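PDB 3H6X: dUTPase from Streptococcus mutans, which probably hydrolyses dUTP to dUMP and diphosphate, working as a trimer of jelly-roll beta-barrel subunits. Local coordinates for residues B[11-16]-B[47-52]; B[36-39]-B[45-48]. All coordinates share one frame; numbering follows the deposited sequence.

Contact 1. Residues B[11-16]-B[47-52]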
loop_
_atom_site.group_PDB
_atom_site.type_symbol
_atom_site.label_atom_id
_atom_site.label_comp_id
_atom_site.label_asym_id
_atom_site.label_seq_id
_atom_site.Cartn_x
_atom_site.Cartn_y
_atom_site.Cartn_z
ATOM N N THR B 11 -26.000 -6.341 -8.312
ATOM C CA THR B 11 -27.256 -7.027 -8.536
ATOM C C THR B 11 -27.174 -8.545 -8.300
ATOM O O THR B 11 -28.172 -9.163 -7.956
ATOM C CB THR B 11 -27.890 -6.639 -9.884
ATOM O OG1 THR B 11 -26.961 -6.880 -10.925
ATOM C CG2 THR B 11 -28.258 -5.167 -9.889
ATOM N N ASP B 12 -25.982 -9.126 -8.448
ATOM C CA ASP B 12 -25.799 -10.571 -8.330
ATOM C C ASP B 12 -25.887 -11.093 -6.892
ATOM O O ASP B 12 -25.956 -12.303 -6.671
ATOM C CB ASP B 12 -24.459 -11.019 -8.908
ATOM C CG ASP B 12 -24.477 -11.124 -10.420
ATOM O OD1 ASP B 12 -25.584 -11.127 -11.016
ATOM O OD2 ASP B 12 -23.371 -11.221 -10.992
ATOM N N TYR B 13 -25.856 -10.189 -5.918
ATOM C CA TYR B 13 -25.877 -10.581 -4.505
ATOM C C TYR B 13 -26.937 -9.807 -3.741
ATOM O O TYR B 13 -27.191 -8.614 -4.018
ATOM C CB TYR B 13 -24.491 -10.405 -3.856
ATOM C CG TYR B 13 -23.446 -11.346 -4.400
ATOM C CD1 TYR B 13 -23.295 -12.640 -3.886
ATOM C CD2 TYR B 13 -22.631 -10.968 -5.460
ATOM C CE1 TYR B 13 -22.358 -13.497 -4.408
ATOM C CE2 TYR B 13 -21.692 -11.831 -5.978
ATOM C CZ TYR B 13 -21.553 -13.091 -5.450
ATOM O OH TYR B 13 -20.621 -13.943 -5.977
ATOM N N THR B 14 -27.554 -10.467 -2.766
ATOM C CA THR B 14 -28.611 -9.839 -1.998
ATOM C C THR B 14 -28.394 -9.914 -0.482
ATOM O O THR B 14 -29.189 -9.348 0.265
ATOM C CB THR B 14 -29.996 -10.441 -2.306
ATOM O OG1 THR B 14 -29.994 -11.845 -2.028
ATOM C CG2 THR B 14 -30.357 -10.200 -3.764
ATOM N N ASP B 15 -27.337 -10.578 -0.034
ATOM C CA ASP B 15 -27.076 -10.726 1.401
ATOM C C ASP B 15 -26.521 -9.434 1.976
ATOM O O ASP B 15 -25.369 -9.080 1.723
ATOM C CB ASP B 15 -26.096 -11.875 1.662
ATOM C CG ASP B 15 -25.907 -12.164 3.146
ATOM O OD1 ASP B 15 -26.431 -11.382 3.978
ATOM O OD2 ASP B 15 -25.242 -13.175 3.479
ATOM N N GLU B 16 -27.329 -8.743 2.782
ATOM C CA GLU B 16 -26.904 -7.440 3.298
ATOM C C GLU B 16 -25.769 -7.545 4.326
ATOM O O GLU B 16 -25.130 -6.533 4.673
ATOM C CB GLU B 16 -28.095 -6.623 3.793
ATOM C CG GLU B 16 -28.968 -6.208 2.593
ATOM C CD GLU B 16 -30.119 -5.308 2.963
ATOM O OE1 GLU B 16 -30.797 -5.592 3.974
ATOM O OE2 GLU B 16 -30.360 -4.318 2.229
ATOM N N LEU B 47 -9.031 -14.023 -7.964
ATOM C CA LEU B 47 -9.832 -12.826 -7.738
ATOM C C LEU B 47 -11.024 -13.210 -6.863
ATOM O O LEU B 47 -11.907 -13.960 -7.296
ATOM C CB LEU B 47 -10.296 -12.257 -9.079
ATOM C CG LEU B 47 -9.200 -11.595 -9.917
ATOM C CD1 LEU B 47 -9.679 -11.334 -11.335
ATOM C CD2 LEU B 47 -8.723 -10.298 -9.296
ATOM N N VAL B 48 -11.044 -12.719 -5.625
ATOM C CA VAL B 48 -12.079 -13.115 -4.678
ATOM C C VAL B 48 -13.206 -12.064 -4.734
ATOM O O VAL B 48 -12.957 -10.887 -4.484
ATOM C CB VAL B 48 -11.484 -13.194 -3.268
ATOM C CG1 VAL B 48 -12.548 -13.586 -2.221
ATOM C CG2 VAL B 48 -10.305 -14.185 -3.268
ATOM N N PRO B 49 -14.439 -12.493 -5.041
ATOM C CA PRO B 49 -15.561 -11.551 -5.086
ATOM C C PRO B 49 -15.970 -11.066 -3.714
ATOM O O PRO B 49 -15.944 -11.790 -2.745
ATOM C CB PRO B 49 -16.701 -12.397 -5.675
ATOM C CG PRO B 49 -16.388 -13.790 -5.216
ATOM C CD PRO B 49 -14.881 -13.886 -5.249
ATOM N N THR B 50 -16.411 -9.815 -3.679
ATOM C CA THR B 50 -16.697 -9.124 -2.467
ATOM C C THR B 50 -18.215 -8.806 -2.432
ATOM O O THR B 50 -18.794 -8.500 -1.387
ATOM C CB THR B 50 -15.784 -7.920 -2.620
ATOM O OG1 THR B 50 -14.676 -7.939 -1.709
ATOM C CG2 THR B 50 -16.471 -6.672 -2.851
ATOM N N GLY B 51 -18.868 -8.924 -3.588
ATOM C CA GLY B 51 -20.311 -8.708 -3.671
ATOM C C GLY B 51 -20.774 -7.258 -3.669
ATOM O O GLY B 51 -21.975 -6.985 -3.813
ATOM N N VAL B 52 -19.830 -6.322 -3.559
ATOM C CA VAL B 52 -20.199 -4.906 -3.474
ATOM C C VAL B 52 -19.513 -4.005 -4.500
ATOM O O VAL B 52 -18.490 -4.363 -5.079
ATOM C CB VAL B 52 -19.937 -4.336 -2.054
ATOM C CG1 VAL B 52 -20.790 -5.071 -1.007
ATOM C CG2 VAL B 52 -18.452 -4.377 -1.701
#
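Gly-51, which lies against the ring of Tyr-13, hydrogen-bonds through its backbone N to NE2 of His-98, and the backbone N of Thr-50 adds a second, weak hydrogen bond to the same nitrogen. Two neighbouring amides thus meet on one imidazole atom and tie residues 50-51 to the chain just ahead of strand 100-105. With no side chain in the way, the CA of Gly-51 itself approaches the ring: Tyr-13 CD2 lies 3.7 Å from Gly-51 CA, and Tyr-13 CE2 is at 4.1 Å from that same carbon. Here the long loop between strands 6-9 and 30-33 folds over strand 45-49 of the jelly-roll barrel, and a backbone hydrogen bond between Gly-51 and Ile-10 fastens it close by. The CG of Tyr-13 sits anti to its own carbonyl carbon (chi1 -67°), which lays the ring lengthwise along Gly-51 to Pro-49. At the far end of the ring the touch is looser, with Tyr-13 OH 4.2 Å from Pro-49 CB. Ala-35 also packs on the tyrosine, and its backbone is hydrogen-bonded to that of Pro-49.

Contact 2. Residues B[36-39]-B[45-48]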
loop_
_atom_site.group_PDB
_atom_site.type_symbol
_atom_site.label_atom_id
_atom_site.label_comp_id
_atom_site.label_asym_id
_atom_site.label_seq_id
_atom_site.Cartn_x
_atom_site.Cartn_y
_atom_site.Cartn_z
ATOM N N GLU B 36 -18.810 -15.326 -1.790
ATOM C CA GLU B 36 -19.171 -16.725 -1.960
ATOM C C GLU B 36 -17.953 -17.577 -1.696
ATOM O O GLU B 36 -16.817 -17.126 -1.874
ATOM C CB GLU B 36 -19.661 -16.986 -3.379
ATOM C CG GLU B 36 -18.594 -16.807 -4.413
ATOM C CD GLU B 36 -19.069 -17.160 -5.817
ATOM O OE1 GLU B 36 -20.294 -17.402 -6.000
ATOM O OE2 GLU B 36 -18.203 -17.181 -6.731
ATOM N N ARG B 37 -18.177 -18.817 -1.285
ATOM C CA ARG B 37 -17.047 -19.679 -0.971
ATOM C C ARG B 37 -16.034 -19.690 -2.118
ATOM O O ARG B 37 -16.390 -19.891 -3.290
ATOM C CB ARG B 37 -17.522 -21.103 -0.656
ATOM C CG ARG B 37 -16.373 -22.058 -0.355
ATOM C CD ARG B 37 -16.831 -23.508 -0.199
ATOM N NE ARG B 37 -17.168 -23.824 1.181
ATOM C CZ ARG B 37 -18.372 -24.232 1.582
ATOM N NH1 ARG B 37 -19.362 -24.377 0.702
ATOM N NH2 ARG B 37 -18.594 -24.498 2.867
ATOM N N THR B 38 -14.768 -19.467 -1.783
ATOM C CA THR B 38 -13.730 -19.336 -2.796
ATOM C C THR B 38 -12.485 -20.121 -2.393
ATOM O O THR B 38 -11.924 -19.912 -1.315
ATOM C CB THR B 38 -13.349 -17.846 -3.012
ATOM O OG1 THR B 38 -14.490 -17.111 -3.469
ATOM C CG2 THR B 38 -12.242 -17.710 -4.037
ATOM N N GLU B 39 -12.080 -21.049 -3.255
ATOM C CA GLU B 39 -10.870 -21.838 -3.019
ATOM C C GLU B 39 -9.668 -21.226 -3.731
ATOM O O GLU B 39 -9.768 -20.769 -4.878
ATOM C CB GLU B 39 -11.056 -23.255 -3.562
ATOM C CG GLU B 39 -11.842 -24.179 -2.666
ATOM C CD GLU B 39 -11.955 -25.567 -3.272
ATOM O OE1 GLU B 39 -12.419 -25.667 -4.430
ATOM O OE2 GLU B 39 -11.561 -26.548 -2.608
ATOM N N ILE B 45 -3.046 -17.352 -7.678
ATOM C CA ILE B 45 -3.676 -16.042 -7.520
ATOM C C ILE B 45 -5.135 -16.151 -7.967
ATOM O O ILE B 45 -5.410 -16.625 -9.078
ATOM C CB ILE B 45 -2.998 -14.974 -8.375
ATOM C CG1 ILE B 45 -1.535 -14.774 -7.959
ATOM C CG2 ILE B 45 -3.760 -13.635 -8.248
ATOM C CD1 ILE B 45 -0.749 -13.921 -8.918
ATOM N N VAL B 46 -6.054 -15.727 -7.104
ATOM C CA VAL B 46 -7.495 -15.790 -7.384
ATOM C C VAL B 46 -8.151 -14.456 -7.066
ATOM O O VAL B 46 -7.849 -13.835 -6.048
ATOM C CB VAL B 46 -8.188 -16.887 -6.540
ATOM C CG1 VAL B 46 -9.722 -16.797 -6.628
ATOM C CG2 VAL B 46 -7.698 -18.268 -6.986
ATOM N N LEU B 47 -9.031 -14.023 -7.964
ATOM C CA LEU B 47 -9.832 -12.826 -7.738
ATOM C C LEU B 47 -11.024 -13.210 -6.863
ATOM O O LEU B 47 -11.907 -13.960 -7.296
ATOM C CB LEU B 47 -10.296 -12.257 -9.079
ATOM C CG LEU B 47 -9.200 -11.595 -9.917
ATOM C CD1 LEU B 47 -9.679 -11.334 -11.335
ATOM C CD2 LEU B 47 -8.723 -10.298 -9.296
ATOM N N VAL B 48 -11.044 -12.719 -5.625
ATOM C CA VAL B 48 -12.079 -13.115 -4.678
ATOM C C VAL B 48 -13.206 -12.064 -4.734
ATOM O O VAL B 48 -12.957 -10.887 -4.484
ATOM C CB VAL B 48 -11.484 -13.194 -3.268
ATOM C CG1 VAL B 48 -12.548 -13.586 -2.221
ATOM C CG2 VAL B 48 -10.305 -14.185 -3.268
#
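Thr-38 meets strand 45-49 with its methyl group, and its hydroxyl is engaged within its own segment. CG2 of Thr-38 lies 3.7 Å from CG1 of Val-46 and 4.1 Å from CG2 of Val-48, so a single methyl touches one branch from each of two valines whose places in the strand are two residues apart. The Thr-38 and Val-46 side chains run alongside one another, pointing opposite ways. Chi1 of -61° sets OG1 of the threonine beside the backbone N and leaves CG2 anti to it, facing the valines, while OG1 donates a 2.8 Å hydrogen bond to the carbonyl O of Glu-36. The C=O...OG1 angle is 147° and the donor is tilted 31° out of the carbonyl plane; the bond closes back over Arg-37 just before strand 38-40.

No hydrogen bond joins the two segments, and in this jelly-roll barrel their strands have separate partners: the backbone of Thr-38 pairs with Leu-113, whereas Val-46 pairs with Met-103 and Val-48 with Ala-101. What joins them is largely van der Waals packing of methyl groups between two neighbouring antiparallel sheets. The backbones spread from 6.7 Å between the CA atoms of Thr-38 and Val-48 to 8.2 Å between those of Glu-39 and Val-46. At this wider end the second branch of Val-46, CG2, comes to 3.9 Å from the carbonyl O of Glu-39. Val-48 is buried, with Val-34, Met-103 and Leu-113 packing on it as well.

Overall arrangement
The centres of contacts 1 and 2 are 12 Å apart, and both depend on strand 45-49, sharing Leu-47 and Val-48. Along the chain the order is 11-16, 36-39, 45-48 and then 47-52, so an early loop and strand 38-40 are both brought onto the same later stretch. The contacts also touch directly: Glu-36 OE1 lies 3.5 Å from Tyr-13 OH, a packing approach, and Pro-49 packs on both Glu-36 and Thr-38. Within the chain, strand 45-49 is an edge strand of its sheet, hydrogen-bonded to strand 100-105. Leu-47 packs on Arg-72 of the second subunit, so the strand reaches an interface of the three-chain assembly as well.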